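Local coordinates for Cyclo(L-tyrosyl-L-tyrosyl) synthase (Mycobacterium tuberculosis, PDB 2X9Q), which probably catalyses the ATP-independent joining of two tyrosines, delivered as L-tyrosyl-tRNA(Tyr), into the cyclic dipeptide cyclo(L-Tyr-L-Tyr), an intermediate on the way to mycocyclosin, at residues A[66-69]-A[73-76]; A[83-88]-A[100-105]; A[206-211]-A[224-229]; A[261-264]-A[269-272]. All coordinates share one frame; numbering follows the deposited sequence.

Interaction 1: A[66-69]-A[73-76]; sequences VRPF and CQII
P68 fits its ring against the backbone and the first side-chain carbons of C73 and Q74, so the last residue of strand 64-68 lies directly on the first turn of helix 71-79. The ring touches with its CB and CG. P68 CB comes to 3.5 Å from Q74 N and also touches the CB of C73, at 3.7 Å, while P68 CG lies 3.8 Å from Q74 CB. The contact is apolar, carbon against carbon and against one backbone N, with no hydrogen bond between the two segments.

C73 aims its CB at the strand. With SG turned beside its own backbone N (chi1 -65°), the sulfur is carried past the proline to F69, where C73 SG sits 4.1 Å from F69 CB. The phenyl ring itself leads off elsewhere, toward Y264 and I280. Q74 behaves differently: its CG stands anti to the backbone N (chi1 179°) and its chain stays extended, so only the root of the side chain lies beside the proline and the rest runs on past it; the side chain of this exposed residue also touches P56.

T70 helps fix the turn, its OG1 hydrogen-bonded to C73 N. What results is a tight strand-to-helix connection on the antiparallel side of the mixed sheet, where strand 64-68 pairs with strands 59-61 and 276-283 in the Rossmann-like domain of the cyclodipeptide synthases.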
loop_
_atom_site.group_PDB
_atom_site.type_symbol
_atom_site.label_atom_id
_atom_site.label_comp_id
_atom_site.label_asym_id
_atom_site.label_seq_id
_atom_site.Cartn_x
_atom_site.Cartn_y
_atom_site.Cartn_z
ATOM N N VAL A 66 -9.817 10.645 -7.239
ATOM C CA VAL A 66 -9.642 9.997 -5.917
ATOM C C VAL A 66 -10.984 9.286 -5.582
ATOM O O VAL A 66 -12.045 9.933 -5.443
ATOM C CB VAL A 66 -9.305 11.030 -4.825
ATOM C CG1 VAL A 66 -9.159 10.410 -3.353
ATOM C CG2 VAL A 66 -8.114 11.804 -5.228
ATOM N N ARG A 67 -10.908 7.980 -5.421
ATOM C CA ARG A 67 -12.071 7.150 -5.109
ATOM C C ARG A 67 -11.887 6.428 -3.767
ATOM O O ARG A 67 -11.258 5.310 -3.682
ATOM C CB ARG A 67 -12.355 6.192 -6.261
ATOM C CG ARG A 67 -13.735 5.475 -6.035
ATOM C CD ARG A 67 -14.190 4.591 -7.212
ATOM N NE ARG A 67 -13.185 3.585 -7.639
ATOM C CZ ARG A 67 -12.889 2.422 -7.020
ATOM N NH1 ARG A 67 -13.495 2.049 -5.876
ATOM N NH2 ARG A 67 -11.992 1.585 -7.569
ATOM N N PRO A 68 -12.461 7.025 -2.702
ATOM C CA PRO A 68 -12.378 6.318 -1.412
ATOM C C PRO A 68 -13.116 4.982 -1.490
ATOM O O PRO A 68 -14.157 4.858 -2.148
ATOM C CB PRO A 68 -13.031 7.292 -0.405
ATOM C CG PRO A 68 -12.934 8.703 -1.159
ATOM C CD PRO A 68 -13.227 8.293 -2.600
ATOM N N PHE A 69 -12.569 3.997 -0.804
ATOM C CA PHE A 69 -13.089 2.645 -0.923
ATOM C C PHE A 69 -14.471 2.496 -0.213
ATOM O O PHE A 69 -15.309 1.841 -0.779
ATOM C CB PHE A 69 -12.109 1.622 -0.330
ATOM C CG PHE A 69 -12.486 0.195 -0.638
ATOM C CD1 PHE A 69 -12.317 -0.319 -1.932
ATOM C CD2 PHE A 69 -12.967 -0.625 0.373
ATOM C CE1 PHE A 69 -12.640 -1.634 -2.230
ATOM C CE2 PHE A 69 -13.339 -1.976 0.116
ATOM C CZ PHE A 69 -13.130 -2.492 -1.198
ATOM N N CYS A 73 -14.012 5.865 4.540
ATOM C CA CYS A 73 -12.731 6.281 3.932
ATOM C C CYS A 73 -12.920 7.685 3.380
ATOM O O CYS A 73 -11.979 8.422 3.304
ATOM C CB CYS A 73 -12.378 5.372 2.716
ATOM S SG CYS A 73 -12.071 3.594 3.267
ATOM N N GLN A 74 -14.101 8.000 2.877
ATOM C CA GLN A 74 -14.264 9.347 2.342
ATOM C C GLN A 74 -14.220 10.409 3.399
ATOM O O GLN A 74 -13.763 11.533 3.124
ATOM C CB GLN A 74 -15.543 9.443 1.560
ATOM C CG GLN A 74 -15.799 10.854 0.967
ATOM C CD GLN A 74 -17.156 10.960 0.454
ATOM O OE1 GLN A 74 -18.014 11.550 1.131
ATOM N NE2 GLN A 74 -17.424 10.367 -0.762
ATOM N N ILE A 75 -14.763 10.107 4.599
ATOM C CA ILE A 75 -14.603 11.000 5.729
ATOM C C ILE A 75 -13.123 11.205 6.046
ATOM O O ILE A 75 -12.660 12.347 6.313
ATOM C CB ILE A 75 -15.388 10.464 6.987
ATOM C CG1 ILE A 75 -16.916 10.633 6.725
ATOM C CG2 ILE A 75 -14.958 11.272 8.205
ATOM C CD1 ILE A 75 -17.681 10.010 7.719
ATOM N N ILE A 76 -12.350 10.100 6.068
ATOM C CA ILE A 76 -10.903 10.250 6.354
ATOM C C ILE A 76 -10.133 11.097 5.302
ATOM O O ILE A 76 -9.234 11.904 5.644
ATOM C CB ILE A 76 -10.327 8.809 6.517
ATOM C CG1 ILE A 76 -10.836 8.243 7.876
ATOM C CG2 ILE A 76 -8.828 8.856 6.455
ATOM C CD1 ILE A 76 -10.710 6.603 8.037
#

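Interaction 2: A[83-88]-A[100-105]; sequences AVIGVS and RDLGLW
I85 meets L102 and W105 inside a beta-alpha-beta crossover, in which the chain leaves strand 82-87, runs through helix 96-109 and enters the neighbouring parallel strand 112-117. The contact is buried, and across it there is no hydrogen bond.

Its apolar part uses both branches of the isoleucine. CG2, anti to the backbone N, reaches L102, with I85 CG2 4.0 Å from L102 CD1. The other branch, beside the backbone N (chi1 -62°), carries CD1 to the indole, where I85 CD1 lies 4.1 Å from W105 CZ3, near the plane of the ring and at its edge. F64 and F94 pack round L102 as well, and F115 on the next strand touches I85.

The polar groups find partners elsewhere. W105 NE1 is hydrogen-bonded to Q61 OE1, which ties the pyrrole N-H of the indole to strand 59-61, and F110 meets the indole edge-to-face. At the end of the strand S88, the likely nucleophile, has its OG hydrogen-bonded to Y253 OH, so the strand packed on the helix through I85 is the one that leads to the probable active site.

Between apolar and polar lies one close approach: I85 CD1 stands 3.6 Å from the backbone L102 O.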
loop_
_atom_site.group_PDB
_atom_site.type_symbol
_atom_site.label_atom_id
_atom_site.label_comp_id
_atom_site.label_asym_id
_atom_site.label_seq_id
_atom_site.Cartn_x
_atom_site.Cartn_y
_atom_site.Cartn_z
ATOM N N ALA A 83 -1.653 10.976 4.245
ATOM C CA ALA A 83 -1.742 9.935 3.209
ATOM C C ALA A 83 -0.438 9.109 3.165
ATOM O O ALA A 83 0.695 9.647 3.258
ATOM C CB ALA A 83 -2.090 10.507 1.823
ATOM N N VAL A 84 -0.612 7.800 2.966
ATOM C CA VAL A 84 0.486 6.949 2.446
ATOM C C VAL A 84 0.275 6.816 0.942
ATOM O O VAL A 84 -0.788 6.407 0.500
ATOM C CB VAL A 84 0.437 5.531 3.088
ATOM C CG1 VAL A 84 1.535 4.564 2.421
ATOM C CG2 VAL A 84 0.727 5.677 4.612
ATOM N N ILE A 85 1.316 7.142 0.176
ATOM C CA ILE A 85 1.374 6.896 -1.254
ATOM C C ILE A 85 2.354 5.728 -1.416
ATOM O O ILE A 85 3.566 5.936 -1.307
ATOM C CB ILE A 85 1.881 8.161 -1.945
ATOM C CG1 ILE A 85 0.818 9.291 -1.645
ATOM C CG2 ILE A 85 1.862 8.031 -3.494
ATOM C CD1 ILE A 85 1.111 10.601 -2.422
ATOM N N GLY A 86 1.836 4.519 -1.582
ATOM C CA GLY A 86 2.700 3.344 -1.677
ATOM C C GLY A 86 3.300 3.327 -3.085
ATOM O O GLY A 86 2.648 3.797 -4.052
ATOM N N VAL A 87 4.557 2.891 -3.199
ATOM C CA VAL A 87 5.195 2.899 -4.533
ATOM C C VAL A 87 5.854 1.512 -4.716
ATOM O O VAL A 87 6.448 1.028 -3.805
ATOM C CB VAL A 87 6.263 4.056 -4.664
ATOM C CG1 VAL A 87 6.835 4.058 -6.086
ATOM C CG2 VAL A 87 5.637 5.432 -4.379
ATOM N N SER A 88 5.610 0.844 -5.850
ATOM C CA SER A 88 6.140 -0.493 -6.163
ATOM C C SER A 88 7.364 -0.356 -7.072
ATOM O O SER A 88 7.321 0.365 -8.042
ATOM C CB SER A 88 5.129 -1.280 -6.993
ATOM O OG SER A 88 3.904 -1.252 -6.286
ATOM N N ARG A 100 6.010 13.210 -9.056
ATOM C CA ARG A 100 5.840 14.642 -8.758
ATOM C C ARG A 100 4.360 15.032 -8.677
ATOM O O ARG A 100 3.989 15.791 -7.841
ATOM C CB ARG A 100 6.503 15.492 -9.836
ATOM C CG ARG A 100 6.668 16.953 -9.443
ATOM C CD ARG A 100 7.480 17.683 -10.563
ATOM N NE ARG A 100 7.164 19.098 -10.447
ATOM C CZ ARG A 100 7.784 19.910 -9.603
ATOM N NH1 ARG A 100 8.793 19.461 -8.827
ATOM N NH2 ARG A 100 7.403 21.168 -9.540
ATOM N N ASP A 101 3.558 14.566 -9.601
ATOM C CA ASP A 101 2.150 14.937 -9.618
ATOM C C ASP A 101 1.479 14.423 -8.318
ATOM O O ASP A 101 0.732 15.168 -7.614
ATOM C CB ASP A 101 1.519 14.345 -10.877
ATOM C CG ASP A 101 1.919 15.110 -12.151
ATOM O OD1 ASP A 101 2.531 16.191 -11.997
ATOM O OD2 ASP A 101 1.613 14.616 -13.259
ATOM N N LEU A 102 1.851 13.207 -7.919
ATOM C CA LEU A 102 1.330 12.621 -6.678
ATOM C C LEU A 102 1.715 13.412 -5.450
ATOM O O LEU A 102 0.926 13.575 -4.481
ATOM C CB LEU A 102 1.799 11.128 -6.519
ATOM C CG LEU A 102 0.983 10.126 -7.348
ATOM C CD1 LEU A 102 1.712 8.699 -7.480
ATOM C CD2 LEU A 102 -0.424 9.910 -6.738
ATOM N N GLY A 103 2.988 13.793 -5.398
ATOM C CA GLY A 103 3.502 14.585 -4.289
ATOM C C GLY A 103 2.781 15.967 -4.226
ATOM O O GLY A 103 2.441 16.428 -3.129
ATOM N N LEU A 104 2.538 16.597 -5.360
ATOM C CA LEU A 104 1.779 17.890 -5.352
ATOM C C LEU A 104 0.308 17.666 -4.899
ATOM O O LEU A 104 -0.225 18.437 -4.125
ATOM C CB LEU A 104 1.774 18.477 -6.765
ATOM C CG LEU A 104 3.160 19.060 -7.168
ATOM C CD1 LEU A 104 3.277 19.293 -8.692
ATOM C CD2 LEU A 104 3.523 20.305 -6.297
ATOM N N TRP A 105 -0.324 16.601 -5.408
ATOM C CA TRP A 105 -1.702 16.228 -5.027
ATOM C C TRP A 105 -1.690 16.007 -3.540
ATOM O O TRP A 105 -2.541 16.550 -2.848
ATOM C CB TRP A 105 -2.181 14.950 -5.708
ATOM C CG TRP A 105 -3.415 14.360 -5.056
ATOM C CD1 TRP A 105 -4.700 14.832 -5.180
ATOM C CD2 TRP A 105 -3.485 13.219 -4.185
ATOM N NE1 TRP A 105 -5.541 14.073 -4.414
ATOM C CE2 TRP A 105 -4.817 13.085 -3.783
ATOM C CE3 TRP A 105 -2.528 12.285 -3.693
ATOM C CZ2 TRP A 105 -5.248 12.046 -2.950
ATOM C CZ3 TRP A 105 -2.958 11.283 -2.810
ATOM C CH2 TRP A 105 -4.295 11.173 -2.456
#

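Interaction 3: A[206-211]-A[224-229]; sequences RFLSTK and QVCMDY
C226 carries this helix-to-helix contact, meeting F207 and L208 of helix 194-210 with its own CB and SG. Before it in the sequence, Q224 faces away from that helix; its NE2 donates to D228 OD1 over 3.1 Å, one turn on. The oxygen lies close to the plane of the glutamine amide, but is itself approached from above the carboxylate plane. V225 leans instead on E124 and S125 of helix 122-128.

At C226 the sulfur stands anti to the backbone N (chi1 -175°), which extends it toward the facing helix. There it comes in the plane of the F207 ring, at its edge: C226 SG is 3.7 Å from F207 CD2, a cysteine sulfur-aromatic contact made edge-on, 83° off the ring normal. L208 closes the other contact with its methyls, CD2 lying 3.9 Å from C226 SG and CD1 4.0 Å from C226 CB.

M227, a selenomethionine, turns to C200, Q201 and V204, farther back along the same opposing helix. D228 touches H121, and Y229, probably a substrate and aminoacyl-tRNA binding residue, lies against T118 and S125.

Helix 220-244 is therefore flanked here by helix 194-210 and helix 122-128, while F207 also reaches the Q255 and P258 loop that follows strand 249-253.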
loop_
_atom_site.group_PDB
_atom_site.type_symbol
_atom_site.label_atom_id
_atom_site.label_comp_id
_atom_site.label_asym_id
_atom_site.label_seq_id
_atom_site.Cartn_x
_atom_site.Cartn_y
_atom_site.Cartn_z
ATOM N N ARG A 206 -7.051 -14.014 -7.094
ATOM C CA ARG A 206 -7.715 -13.033 -7.961
ATOM C C ARG A 206 -6.698 -11.939 -8.401
ATOM O O ARG A 206 -6.597 -11.600 -9.576
ATOM C CB ARG A 206 -8.886 -12.312 -7.304
ATOM C CG ARG A 206 -10.233 -13.080 -7.217
ATOM C CD ARG A 206 -10.609 -13.965 -8.404
ATOM N NE ARG A 206 -10.772 -15.321 -7.875
ATOM C CZ ARG A 206 -10.009 -16.380 -8.184
ATOM N NH1 ARG A 206 -10.266 -17.561 -7.592
ATOM N NH2 ARG A 206 -9.017 -16.275 -9.099
ATOM N N PHE A 207 -5.942 -11.412 -7.437
ATOM C CA PHE A 207 -4.964 -10.396 -7.737
ATOM C C PHE A 207 -3.871 -10.897 -8.721
ATOM O O PHE A 207 -3.457 -10.138 -9.603
ATOM C CB PHE A 207 -4.330 -9.885 -6.459
ATOM C CG PHE A 207 -3.124 -9.053 -6.683
ATOM C CD1 PHE A 207 -3.235 -7.794 -7.297
ATOM C CD2 PHE A 207 -1.843 -9.526 -6.298
ATOM C CE1 PHE A 207 -2.093 -7.006 -7.548
ATOM C CE2 PHE A 207 -0.673 -8.744 -6.525
ATOM C CZ PHE A 207 -0.810 -7.461 -7.151
ATOM N N LEU A 208 -3.386 -12.138 -8.536
ATOM C CA LEU A 208 -2.357 -12.664 -9.421
ATOM C C LEU A 208 -2.916 -12.929 -10.800
ATOM O O LEU A 208 -2.189 -12.760 -11.779
ATOM C CB LEU A 208 -1.668 -13.910 -8.871
ATOM C CG LEU A 208 -0.744 -13.721 -7.663
ATOM C CD1 LEU A 208 -0.248 -15.026 -7.138
ATOM C CD2 LEU A 208 0.422 -12.795 -8.066
ATOM N N SER A 209 -4.197 -13.294 -10.900
ATOM C CA SER A 209 -4.764 -13.629 -12.195
ATOM C C SER A 209 -4.879 -12.382 -13.128
ATOM O O SER A 209 -5.113 -12.540 -14.340
ATOM C CB SER A 209 -6.142 -14.271 -12.037
ATOM O OG SER A 209 -7.115 -13.226 -11.929
ATOM N N THR A 210 -4.754 -11.183 -12.540
ATOM C CA THR A 210 -4.711 -9.898 -13.267
ATOM C C THR A 210 -3.272 -9.481 -13.727
ATOM O O THR A 210 -3.156 -8.723 -14.689
ATOM C CB THR A 210 -5.356 -8.688 -12.443
ATOM O OG1 THR A 210 -4.432 -8.206 -11.448
ATOM C CG2 THR A 210 -6.748 -9.053 -11.792
ATOM N N LYS A 211 -2.212 -9.982 -13.060
ATOM C CA LYS A 211 -0.809 -9.492 -13.215
ATOM C C LYS A 211 0.142 -10.569 -13.737
ATOM O O LYS A 211 -0.140 -11.231 -14.749
ATOM C CB LYS A 211 -0.267 -8.905 -11.876
ATOM N N GLN A 224 2.335 -18.105 -2.409
ATOM C CA GLN A 224 2.925 -17.951 -1.093
ATOM C C GLN A 224 3.779 -16.646 -1.019
ATOM O O GLN A 224 3.679 -15.890 -0.073
ATOM C CB GLN A 224 3.824 -19.155 -0.740
ATOM C CG GLN A 224 4.298 -19.016 0.728
ATOM C CD GLN A 224 3.043 -18.730 1.675
ATOM O OE1 GLN A 224 2.147 -19.592 1.788
ATOM N NE2 GLN A 224 2.962 -17.523 2.288
ATOM N N VAL A 225 4.588 -16.361 -2.051
ATOM C CA VAL A 225 5.397 -15.121 -1.993
ATOM C C VAL A 225 4.482 -13.885 -2.051
ATOM O O VAL A 225 4.714 -12.903 -1.339
ATOM C CB VAL A 225 6.480 -15.125 -3.124
ATOM C CG1 VAL A 225 7.127 -13.713 -3.324
ATOM C CG2 VAL A 225 7.500 -16.244 -2.775
ATOM N N CYS A 226 3.441 -13.939 -2.871
ATOM C CA CYS A 226 2.520 -12.809 -2.954
ATOM C C CYS A 226 1.813 -12.586 -1.581
ATOM O O CYS A 226 1.672 -11.450 -1.123
ATOM C CB CYS A 226 1.455 -13.083 -4.033
ATOM S SG CYS A 226 0.364 -11.711 -4.297
HETATM N N MSE A 227 1.402 -13.676 -0.944
HETATM C CA MSE A 227 0.844 -13.582 0.447
HETATM C C MSE A 227 1.867 -12.925 1.380
HETATM O O MSE A 227 1.518 -12.083 2.225
HETATM C CB MSE A 227 0.421 -14.960 0.958
HETATM C CG MSE A 227 -0.167 -14.999 2.438
HETATM SE SE MSE A 227 -1.931 -14.117 2.405
HETATM C CE MSE A 227 -2.830 -15.774 1.608
ATOM N N ASP A 228 3.152 -13.279 1.245
ATOM C CA ASP A 228 4.158 -12.677 2.125
ATOM C C ASP A 228 4.288 -11.170 1.877
ATOM O O ASP A 228 4.445 -10.382 2.824
ATOM C CB ASP A 228 5.549 -13.334 1.916
ATOM C CG ASP A 228 5.635 -14.765 2.472
ATOM O OD1 ASP A 228 4.774 -15.234 3.254
ATOM O OD2 ASP A 228 6.585 -15.442 2.072
ATOM N N TYR A 229 4.292 -10.795 0.620
ATOM C CA TYR A 229 4.476 -9.419 0.142
ATOM C C TYR A 229 3.283 -8.571 0.663
ATOM O O TYR A 229 3.479 -7.542 1.279
ATOM C CB TYR A 229 4.488 -9.471 -1.397
ATOM C CG TYR A 229 4.720 -8.156 -2.123
ATOM C CD1 TYR A 229 3.728 -7.141 -2.141
ATOM C CD2 TYR A 229 5.948 -7.937 -2.851
ATOM C CE1 TYR A 229 3.979 -5.865 -2.852
ATOM C CE2 TYR A 229 6.212 -6.681 -3.554
ATOM C CZ TYR A 229 5.219 -5.655 -3.542
ATOM O OH TYR A 229 5.465 -4.452 -4.213
#

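Interaction 4: A[261-264]-A[269-272]; sequences EMLY and GLRA
In R271, CG stands beside the backbone N (chi1 -68°) and the chain bends at chi2 (-64°), which brings it back toward M262 although its CB sets out away from the helix. The guanidinium ends with M262 O over one face, 2.9 Å above the plane and toward the rim, a position from which none of its N-H groups bonds that oxygen. NH1 is engaged elsewhere, donating to L270 O at 2.9 Å; L270 O lies in the guanidinium plane, yet NH1 approaches it from above the carbonyl plane. NE bonds A265 O and NH2 bonds R266 O in the intervening turn.

The direct link is a backbone one. A272 N donates to L263 O over 2.8 Å with an N-H...O angle of 165°, and the same oxygen also receives a CA-H contact from R271, whose CA is 3.4 Å away.

Apolar groups pack around it. L263 and L270 run side by side, pointing the same way, with L263 CD2 3.7 Å from L270 CD2, both also covered by L238 of helix 220-244. Y264, the first residue to leave helical geometry, turns its ring so that CE1 comes 3.5 Å from A272 CB, obliquely. The selenium of M262 rests more loosely on L270.

Together these contacts hold the start of the loop that leads to strand 276-283 against the end of helix 260-263. One guanidinium bonds three backbone carbonyls, A265 and R266 just past the helix and L270 on the returning chain, and has a fourth, M262 O, over its face; its positive charge probably favours this gathering of oxygens.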
loop_
_atom_site.group_PDB
_atom_site.type_symbol
_atom_site.label_atom_id
_atom_site.label_comp_id
_atom_site.label_asym_id
_atom_site.label_seq_id
_atom_site.Cartn_x
_atom_site.Cartn_y
_atom_site.Cartn_z
ATOM N N GLU A 261 -11.495 -5.756 0.490
ATOM C CA GLU A 261 -12.805 -6.276 0.691
ATOM C C GLU A 261 -12.980 -6.852 2.071
ATOM O O GLU A 261 -14.103 -6.902 2.603
ATOM C CB GLU A 261 -13.038 -7.365 -0.425
ATOM C CG GLU A 261 -14.297 -8.122 -0.266
ATOM C CD GLU A 261 -14.362 -9.284 -1.311
ATOM O OE1 GLU A 261 -14.515 -8.976 -2.483
ATOM O OE2 GLU A 261 -14.212 -10.459 -0.921
HETATM N N MSE A 262 -11.900 -7.346 2.673
HETATM C CA MSE A 262 -11.965 -7.821 4.058
HETATM C C MSE A 262 -11.676 -6.684 5.082
HETATM O O MSE A 262 -12.440 -6.477 6.059
HETATM C CB MSE A 262 -10.905 -8.919 4.295
HETATM C CG MSE A 262 -10.913 -9.417 5.704
HETATM SE SE MSE A 262 -9.600 -10.828 5.957
HETATM C CE MSE A 262 -10.517 -12.221 4.859
ATOM N N LEU A 263 -10.542 -5.970 4.889
ATOM C CA LEU A 263 -10.038 -5.037 5.923
ATOM C C LEU A 263 -10.985 -3.854 6.154
ATOM O O LEU A 263 -11.063 -3.325 7.288
ATOM C CB LEU A 263 -8.700 -4.457 5.491
ATOM C CG LEU A 263 -7.562 -5.441 5.170
ATOM C CD1 LEU A 263 -6.222 -4.672 5.216
ATOM C CD2 LEU A 263 -7.606 -6.599 6.129
ATOM N N TYR A 264 -11.684 -3.439 5.095
ATOM C CA TYR A 264 -12.632 -2.283 5.192
ATOM C C TYR A 264 -14.133 -2.703 5.201
ATOM O O TYR A 264 -15.008 -1.897 4.848
ATOM C CB TYR A 264 -12.358 -1.199 4.052
ATOM C CG TYR A 264 -10.888 -0.802 4.075
ATOM C CD1 TYR A 264 -10.383 0.061 5.075
ATOM C CD2 TYR A 264 -9.961 -1.324 3.135
ATOM C CE1 TYR A 264 -9.007 0.337 5.168
ATOM C CE2 TYR A 264 -8.615 -1.021 3.228
ATOM C CZ TYR A 264 -8.145 -0.217 4.256
ATOM O OH TYR A 264 -6.825 0.131 4.293
ATOM N N GLY A 269 -13.893 -9.405 12.443
ATOM C CA GLY A 269 -12.760 -10.228 11.972
ATOM C C GLY A 269 -11.501 -9.330 11.985
ATOM O O GLY A 269 -11.349 -8.439 12.846
ATOM N N LEU A 270 -10.624 -9.535 11.025
ATOM C CA LEU A 270 -9.484 -8.635 10.837
ATOM C C LEU A 270 -10.038 -7.373 10.159
ATOM O O LEU A 270 -10.523 -7.472 9.011
ATOM C CB LEU A 270 -8.495 -9.328 9.874
ATOM C CG LEU A 270 -7.229 -8.434 9.608
ATOM C CD1 LEU A 270 -6.443 -8.150 10.856
ATOM C CD2 LEU A 270 -6.352 -9.106 8.547
ATOM N N ARG A 271 -9.938 -6.199 10.807
ATOM C CA ARG A 271 -10.440 -4.969 10.252
ATOM C C ARG A 271 -9.451 -3.831 10.482
ATOM O O ARG A 271 -8.788 -3.776 11.508
ATOM C CB ARG A 271 -11.829 -4.594 10.887
ATOM C CG ARG A 271 -13.007 -5.623 10.465
ATOM C CD ARG A 271 -13.288 -5.571 8.916
ATOM N NE ARG A 271 -14.454 -6.412 8.631
ATOM C CZ ARG A 271 -14.421 -7.763 8.456
ATOM N NH1 ARG A 271 -13.273 -8.453 8.651
ATOM N NH2 ARG A 271 -15.577 -8.420 8.135
ATOM N N ALA A 272 -9.332 -2.962 9.504
ATOM C CA ALA A 272 -8.510 -1.754 9.679
ATOM C C ALA A 272 -9.127 -0.892 10.785
ATOM O O ALA A 272 -10.324 -0.995 11.136
ATOM C CB ALA A 272 -8.418 -0.955 8.355
#

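From the N terminus the four contacts follow one another in series; none nests within or crosses another. Interaction 1 closes the short connection between strand 64-68 and helix 71-79, and interaction 2 spans the longer link from strand 82-87 into helix 96-109. Interaction 3 joins helices 194-210 and 220-244 across a connection that is partly unmodelled, and interaction 4 closes a short turn before strand 276-283. They also meet in space: V66 CG2 lies 3.5 Å from W105 NE1, tying 1 to 2; F69 CD2 lies 3.8 Å from Y264 CB, tying 1 to 4; and S88 OG approaches Y229 OH to 4.1 Å, bringing 2 and 3 together at the probable active site.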